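Local coordinates for beta-galactosidase BgaB (Bifidobacterium adolescentis, PDB 5VYM), which hydrolyses terminal beta-galactosyl residues, chiefly in Gal(beta1-4)Gal-containing transgalactooligosaccharides, and is represented here by its trimerisation domain, at residues B[50-53]-B[54-58]. Residues are numbered along the deposited sequence; the frame is centred on the assembly and turned at random.
Sequences DIVP and LAYDW
Pro53 and Tyr56 close a type I beta turn where strand 50-53 ends, and Tyr56 N donates to Pro53 O at 3.1 Å. The N-H comes from above the carbonyl plane. The two side chains also meet. Pro53 CG lies over one face of the Tyr56 ring, 3.8 Å from its centroid, in a CH-pi contact displaced toward the CD1-CE1 side. Pro53 CD reaches Tyr56 CD1 at 3.5 Å. Tyr56 CG stands anti to its carbonyl carbon (chi1 -75°), which turns the ring back over the proline. An alanine at Pro53 has no CG or CD to lay on the Tyr56 ring, which would probably lose its CH-pi partner and be freer to turn. Val52 CG1 packs against Tyr56 CB at 3.8 Å. Trp58 NE1 donates to Leu54 O at 3.0 Å, nearly in the indole plane, and Pro53 O lies at the ring edge near CD1. Arg79 of helix 74-85 also hydrogen-bonds Leu54 O, and Phe83 meets the indole edge-to-face. The turn starts the loop from outer strand 50-53 to strand 63-66. Bonds to the Pro53 and Leu54 carbonyls hold it, as does the proline-tyrosine contact on its more exposed side.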
# COMPACT_ATOMS: atom_id res chain seq x y z
N ASP B 50 6.95 -6.15 -24.25
CA ASP B 50 8.38 -6.37 -24.10
C ASP B 50 8.65 -7.19 -22.85
O ASP B 50 7.88 -7.18 -21.89
CB ASP B 50 9.14 -5.04 -24.01
CG ASP B 50 8.93 -4.16 -25.22
OD1 ASP B 50 8.75 -4.71 -26.33
OD2 ASP B 50 8.95 -2.92 -25.07
N ILE B 51 9.77 -7.92 -22.88
CA ILE B 51 10.27 -8.62 -21.70
C ILE B 51 11.44 -7.82 -21.16
O ILE B 51 12.46 -7.66 -21.84
CB ILE B 51 10.68 -10.06 -22.03
CG1 ILE B 51 9.47 -10.85 -22.54
CG2 ILE B 51 11.28 -10.73 -20.81
CD1 ILE B 51 9.78 -12.27 -22.93
N VAL B 52 11.30 -7.30 -19.94
CA VAL B 52 12.27 -6.40 -19.34
C VAL B 52 12.75 -7.03 -18.04
O VAL B 52 11.93 -7.52 -17.26
CB VAL B 52 11.68 -5.01 -19.06
CG1 VAL B 52 12.72 -4.10 -18.42
CG2 VAL B 52 11.15 -4.40 -20.35
N PRO B 53 14.06 -7.07 -17.78
CA PRO B 53 14.53 -7.55 -16.47
C PRO B 53 13.98 -6.70 -15.34
O PRO B 53 13.78 -5.49 -15.48
CB PRO B 53 16.06 -7.41 -16.58
CG PRO B 53 16.34 -7.47 -18.04
CD PRO B 53 15.17 -6.81 -18.71
N LEU B 54 13.72 -7.36 -14.21
CA LEU B 54 13.11 -6.68 -13.07
C LEU B 54 13.97 -5.52 -12.58
O LEU B 54 13.44 -4.49 -12.15
CB LEU B 54 12.87 -7.69 -11.95
CG LEU B 54 12.29 -7.18 -10.63
CD1 LEU B 54 11.01 -6.41 -10.87
CD2 LEU B 54 12.03 -8.34 -9.67
N ALA B 55 15.29 -5.67 -12.64
CA ALA B 55 16.19 -4.64 -12.13
C ALA B 55 16.24 -3.39 -13.01
O ALA B 55 16.73 -2.36 -12.56
CB ALA B 55 17.60 -5.20 -11.96
N TYR B 56 15.74 -3.46 -14.25
CA TYR B 56 15.85 -2.34 -15.16
C TYR B 56 14.77 -1.29 -14.86
O TYR B 56 13.84 -1.52 -14.09
CB TYR B 56 15.75 -2.80 -16.61
CG TYR B 56 17.00 -3.49 -17.13
CD1 TYR B 56 17.07 -3.93 -18.45
CD2 TYR B 56 18.09 -3.70 -16.31
CE1 TYR B 56 18.21 -4.55 -18.93
CE2 TYR B 56 19.23 -4.32 -16.78
CZ TYR B 56 19.28 -4.75 -18.09
OH TYR B 56 20.41 -5.38 -18.56
N ASP B 57 14.92 -0.13 -15.49
CA ASP B 57 14.00 0.99 -15.30
C ASP B 57 12.82 0.82 -16.25
O ASP B 57 12.89 1.19 -17.42
CB ASP B 57 14.72 2.32 -15.55
CG ASP B 57 13.83 3.52 -15.34
OD1 ASP B 57 12.72 3.37 -14.78
OD2 ASP B 57 14.23 4.63 -15.75
N TRP B 58 11.72 0.26 -15.73
CA TRP B 58 10.49 0.10 -16.50
C TRP B 58 9.43 1.12 -16.12
O TRP B 58 8.24 0.89 -16.35
CB TRP B 58 9.94 -1.32 -16.33
CG TRP B 58 10.17 -1.89 -14.96
CD1 TRP B 58 11.12 -2.81 -14.61
CD2 TRP B 58 9.43 -1.60 -13.77
NE1 TRP B 58 11.02 -3.10 -13.27
CE2 TRP B 58 9.99 -2.37 -12.73
CE3 TRP B 58 8.36 -0.75 -13.48
CZ2 TRP B 58 9.51 -2.32 -11.42
CZ3 TRP B 58 7.88 -0.71 -12.18
CH2 TRP B 58 8.46 -1.49 -11.17